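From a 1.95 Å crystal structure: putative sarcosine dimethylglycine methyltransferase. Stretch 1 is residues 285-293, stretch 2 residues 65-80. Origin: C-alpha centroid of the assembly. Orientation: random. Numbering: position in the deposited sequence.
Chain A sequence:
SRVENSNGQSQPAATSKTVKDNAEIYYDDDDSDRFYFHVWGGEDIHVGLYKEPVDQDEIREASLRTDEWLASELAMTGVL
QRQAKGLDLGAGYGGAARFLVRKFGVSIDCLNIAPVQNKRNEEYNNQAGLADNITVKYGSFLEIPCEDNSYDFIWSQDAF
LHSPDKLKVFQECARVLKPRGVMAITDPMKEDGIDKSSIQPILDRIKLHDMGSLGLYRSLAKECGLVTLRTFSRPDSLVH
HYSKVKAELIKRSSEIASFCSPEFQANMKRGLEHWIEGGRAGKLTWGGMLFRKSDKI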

# COMPACT_ATOMS: atom_id res chain seq x y z
N THR A 285 -3.72 -2.37 -12.68
CA THR A 285 -2.84 -2.26 -11.50
C THR A 285 -2.76 -3.57 -10.72
O THR A 285 -3.45 -4.52 -11.04
CB THR A 285 -3.25 -1.07 -10.56
OG1 THR A 285 -2.26 -0.88 -9.57
CG2 THR A 285 -4.62 -1.29 -9.88
N TRP A 286 -1.89 -3.62 -9.73
CA TRP A 286 -1.88 -4.76 -8.81
C TRP A 286 -2.35 -4.20 -7.49
O TRP A 286 -1.69 -3.35 -6.92
CB TRP A 286 -0.48 -5.38 -8.70
CG TRP A 286 -0.41 -6.56 -7.72
CD1 TRP A 286 -1.19 -7.70 -7.74
CD2 TRP A 286 0.45 -6.68 -6.61
NE1 TRP A 286 -0.87 -8.50 -6.69
CE2 TRP A 286 0.16 -7.92 -5.99
CE3 TRP A 286 1.47 -5.88 -6.08
CZ2 TRP A 286 0.85 -8.38 -4.85
CZ3 TRP A 286 2.17 -6.34 -4.95
CH2 TRP A 286 1.84 -7.58 -4.35
N GLY A 287 -3.50 -4.69 -7.03
CA GLY A 287 -4.19 -4.15 -5.85
C GLY A 287 -3.92 -4.98 -4.63
O GLY A 287 -3.68 -6.18 -4.73
N GLY A 288 -3.96 -4.35 -3.46
CA GLY A 288 -3.83 -5.08 -2.19
C GLY A 288 -4.84 -4.46 -1.24
O GLY A 288 -5.05 -3.24 -1.28
N MSE A 289 -5.47 -5.28 -0.39
CA MSE A 289 -6.45 -4.75 0.56
C MSE A 289 -6.51 -5.56 1.85
O MSE A 289 -6.28 -6.75 1.84
CB MSE A 289 -7.86 -4.75 -0.03
CG MSE A 289 -7.91 -4.34 -1.49
SE MSE A 289 -9.62 -4.51 -2.35
CE MSE A 289 -10.62 -3.05 -1.47
N LEU A 290 -6.85 -4.89 2.95
CA LEU A 290 -7.17 -5.59 4.18
C LEU A 290 -8.54 -5.15 4.65
O LEU A 290 -8.91 -3.96 4.57
CB LEU A 290 -6.15 -5.33 5.27
CG LEU A 290 -4.89 -6.20 5.25
CD1 LEU A 290 -3.86 -5.61 4.19
CD2 LEU A 290 -4.36 -6.09 6.63
N PHE A 291 -9.30 -6.13 5.12
CA PHE A 291 -10.66 -5.90 5.58
C PHE A 291 -10.78 -6.45 6.98
O PHE A 291 -10.02 -7.35 7.36
CB PHE A 291 -11.67 -6.68 4.73
CG PHE A 291 -11.58 -6.40 3.25
CD1 PHE A 291 -12.26 -5.33 2.69
CD2 PHE A 291 -10.86 -7.26 2.42
CE1 PHE A 291 -12.21 -5.09 1.30
CE2 PHE A 291 -10.82 -7.04 1.04
CZ PHE A 291 -11.49 -5.96 0.48
N ARG A 292 -11.73 -5.93 7.75
CA ARG A 292 -12.10 -6.59 8.98
C ARG A 292 -13.61 -6.83 9.01
O ARG A 292 -14.40 -6.00 8.54
CB ARG A 292 -11.66 -5.77 10.20
CG ARG A 292 -11.90 -6.49 11.54
CD ARG A 292 -11.56 -5.66 12.78
NE ARG A 292 -10.14 -5.33 12.96
CZ ARG A 292 -9.20 -6.11 13.50
NH1 ARG A 292 -9.45 -7.37 13.92
NH2 ARG A 292 -7.98 -5.61 13.61
N LYS A 293 -14.02 -7.98 9.54
CA LYS A 293 -15.44 -8.27 9.75
C LYS A 293 -15.99 -7.50 10.98
O LYS A 293 -15.98 -8.00 12.12
CB LYS A 293 -15.68 -9.77 9.92
CG LYS A 293 -17.15 -10.14 10.01
CD LYS A 293 -17.36 -11.68 9.93
CE LYS A 293 -18.79 -12.09 10.30
NZ LYS A 293 -18.96 -13.59 10.19
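Stretch 2 65-80: RTDEWLASELAMTGVL

Stretch 2 is a helix laid along a β-strand and running in nearly the same direction. The helix begins earlier in the chain, and within the stretch the amides from Trp-69 to Met-76 each bond to the carbonyl four residues back, while stretch 1 is a β-strand that likewise begins earlier in the chain. The two axes cross at -21° and approach to 9.9 Å. Every second strand residue faces the helix, and the nearest CA pairs step by four and then three residues along stretch 2: the CA nearest to CA of Gly-288 is that of Leu-70 at 8.4 Å, to CA of Leu-290 that of Leu-74 at 7.6 Å, and to CA of Arg-292 that of Thr-77 at 9.1 Å. The strand's alternation sets the first rule. Trp-286, Leu-290 and Arg-292 direct their CA-to-CB bonds toward the helix, Gly-288 occupies the matching position without a side chain, and Met-289, a selenomethionine, points away.

Thr-285 is out of reach, and the contact opens with Trp-286. Its chi1 is t, and its ring reaches stretch 2, where CH2 of Trp-286 lies 3.5 Å from OG1 of Thr-66 and 4.0 Å from CZ3 of Trp-69. Both approaches are oblique, and the one between the two indoles is an apolar contact.

Gly-287 makes no contact, but Gly-288 explains how Trp-69 fits. The edge of that ring comes down on the bare backbone, with Trp-69 CH2 4.5 Å from Gly-288 CA. A CB on Gly-288 would sit 3.0 Å from CH2 of Trp-69, a clash; its absence leaves room for that atom. Trp-69 is also steadied from within its own helix, since its NE1 donates to OE2 of Glu-73 at 2.9 Å, one turn on.

Leu-290 is covered most, with 93 Å² of the 422 Å² buried in all. Its CD2 lies 3.9 Å from the carbonyl O of Glu-73, 3.9 Å from CG2 of Thr-77 and 4.4 Å from CD1 of Leu-74, while its CD1 is 4.0 Å from CB of Glu-73. The one leucine thus touches three residues.

Beyond Phe-291, which does not reach stretch 2, Arg-292 meets the loop that follows the helix. Its NH2 gives a weak hydrogen bond, 3.3 Å long, to O of Thr-77, near the guanidinium plane. A water also bridges the two residues, donating to Thr-77 O at 2.6 Å and accepting from Arg-292 NH1 at 3.0 Å. Thr-77 OG1 turns back to O of Leu-74 at 2.8 Å, and Gly-78, with positive phi, takes the chain out of helical conformation. Lys-293 lies out of reach.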

# COMPACT_ATOMS: atom_id res chain seq x y z
N ARG A 65 9.41 -10.74 -1.06
CA ARG A 65 9.16 -9.38 -0.50
C ARG A 65 7.65 -9.13 -0.37
O ARG A 65 7.17 -8.65 0.67
CB ARG A 65 9.78 -8.29 -1.34
CG ARG A 65 11.33 -8.28 -1.33
CD ARG A 65 11.93 -7.01 -1.92
NE ARG A 65 13.30 -7.26 -2.34
CZ ARG A 65 13.69 -7.47 -3.60
NH1 ARG A 65 12.84 -7.36 -4.61
NH2 ARG A 65 14.97 -7.73 -3.86
N THR A 66 6.88 -9.52 -1.40
CA THR A 66 5.42 -9.43 -1.33
C THR A 66 4.88 -10.23 -0.14
O THR A 66 4.02 -9.72 0.60
CB THR A 66 4.78 -9.94 -2.63
OG1 THR A 66 4.94 -8.95 -3.62
CG2 THR A 66 3.25 -10.26 -2.45
N ASP A 67 5.35 -11.47 0.05
CA ASP A 67 4.85 -12.32 1.14
C ASP A 67 5.17 -11.72 2.53
O ASP A 67 4.31 -11.69 3.41
CB ASP A 67 5.46 -13.73 1.05
CG ASP A 67 5.08 -14.43 -0.20
OD1 ASP A 67 4.07 -14.02 -0.83
OD2 ASP A 67 5.80 -15.39 -0.57
N GLU A 68 6.40 -11.22 2.69
CA GLU A 68 6.83 -10.53 3.92
C GLU A 68 5.98 -9.28 4.15
O GLU A 68 5.56 -9.02 5.28
CB GLU A 68 8.30 -10.12 3.86
CG GLU A 68 9.29 -11.30 3.90
CD GLU A 68 9.41 -11.97 5.26
OE1 GLU A 68 8.91 -11.44 6.28
OE2 GLU A 68 10.06 -13.05 5.32
N TRP A 69 5.77 -8.49 3.09
CA TRP A 69 4.97 -7.25 3.20
C TRP A 69 3.53 -7.58 3.61
O TRP A 69 3.00 -7.00 4.56
CB TRP A 69 4.97 -6.43 1.87
CG TRP A 69 3.83 -5.42 1.80
CD1 TRP A 69 3.67 -4.30 2.60
CD2 TRP A 69 2.69 -5.45 0.92
NE1 TRP A 69 2.50 -3.66 2.26
CE2 TRP A 69 1.89 -4.33 1.23
CE3 TRP A 69 2.28 -6.32 -0.11
CZ2 TRP A 69 0.70 -4.05 0.56
CZ3 TRP A 69 1.09 -6.05 -0.78
CH2 TRP A 69 0.31 -4.92 -0.44
N LEU A 70 2.88 -8.49 2.90
CA LEU A 70 1.47 -8.79 3.17
C LEU A 70 1.31 -9.37 4.58
O LEU A 70 0.39 -8.98 5.29
CB LEU A 70 0.83 -9.74 2.15
CG LEU A 70 -0.72 -9.81 2.18
CD1 LEU A 70 -1.37 -8.46 1.67
CD2 LEU A 70 -1.17 -10.95 1.23
N ALA A 71 2.22 -10.25 4.97
CA ALA A 71 2.21 -10.86 6.29
C ALA A 71 2.43 -9.77 7.37
O ALA A 71 1.80 -9.79 8.40
CB ALA A 71 3.24 -11.94 6.39
N SER A 72 3.31 -8.81 7.08
CA SER A 72 3.54 -7.72 8.02
C SER A 72 2.29 -6.85 8.21
O SER A 72 1.98 -6.47 9.33
CB SER A 72 4.75 -6.88 7.57
OG SER A 72 4.99 -5.81 8.47
N GLU A 73 1.55 -6.59 7.13
CA GLU A 73 0.33 -5.78 7.19
C GLU A 73 -0.68 -6.55 8.05
O GLU A 73 -1.24 -6.00 8.98
CB GLU A 73 -0.23 -5.49 5.77
CG GLU A 73 0.72 -4.62 4.88
CD GLU A 73 0.74 -3.16 5.26
OE1 GLU A 73 -0.12 -2.73 6.06
OE2 GLU A 73 1.61 -2.44 4.76
N LEU A 74 -0.85 -7.84 7.77
CA LEU A 74 -1.75 -8.69 8.53
C LEU A 74 -1.35 -8.76 10.02
O LEU A 74 -2.21 -8.72 10.89
CB LEU A 74 -1.76 -10.09 7.92
CG LEU A 74 -2.95 -11.00 8.20
CD1 LEU A 74 -4.29 -10.29 7.99
CD2 LEU A 74 -2.85 -12.23 7.24
N ALA A 75 -0.06 -8.90 10.30
CA ALA A 75 0.43 -9.00 11.69
C ALA A 75 0.09 -7.76 12.54
O ALA A 75 -0.23 -7.87 13.75
CB ALA A 75 1.93 -9.29 11.73
N MSE A 76 0.14 -6.58 11.89
CA MSE A 76 -0.18 -5.31 12.56
C MSE A 76 -1.64 -5.30 13.05
O MSE A 76 -1.97 -4.55 13.98
CB MSE A 76 0.09 -4.09 11.64
CG MSE A 76 1.57 -3.89 11.28
SE MSE A 76 2.58 -3.33 12.81
CE MSE A 76 2.32 -1.41 12.65
N THR A 77 -2.51 -6.12 12.47
CA THR A 77 -3.92 -6.18 12.94
C THR A 77 -4.13 -7.07 14.17
O THR A 77 -5.25 -7.12 14.70
CB THR A 77 -4.93 -6.62 11.81
OG1 THR A 77 -4.81 -8.04 11.57
CG2 THR A 77 -4.71 -5.80 10.50
N GLY A 78 -3.08 -7.76 14.63
CA GLY A 78 -3.19 -8.64 15.79
C GLY A 78 -3.66 -10.07 15.56
O GLY A 78 -3.62 -10.87 16.49
N VAL A 79 -4.03 -10.43 14.33
CA VAL A 79 -4.67 -11.74 14.08
C VAL A 79 -3.69 -12.91 13.99
O VAL A 79 -4.12 -14.08 14.12
CB VAL A 79 -5.59 -11.79 12.82
CG1 VAL A 79 -6.85 -10.88 13.00
CG2 VAL A 79 -4.81 -11.46 11.52
N LEU A 80 -2.40 -12.63 13.82
CA LEU A 80 -1.43 -13.71 13.56
C LEU A 80 -0.79 -14.28 14.85
O LEU A 80 0.43 -14.42 14.99
CB LEU A 80 -0.43 -13.33 12.45
CG LEU A 80 -0.98 -12.95 11.05
CD1 LEU A 80 0.16 -12.55 10.06
CD2 LEU A 80 -1.76 -14.10 10.48
O HOH W 1 -7.29 -8.27 15.87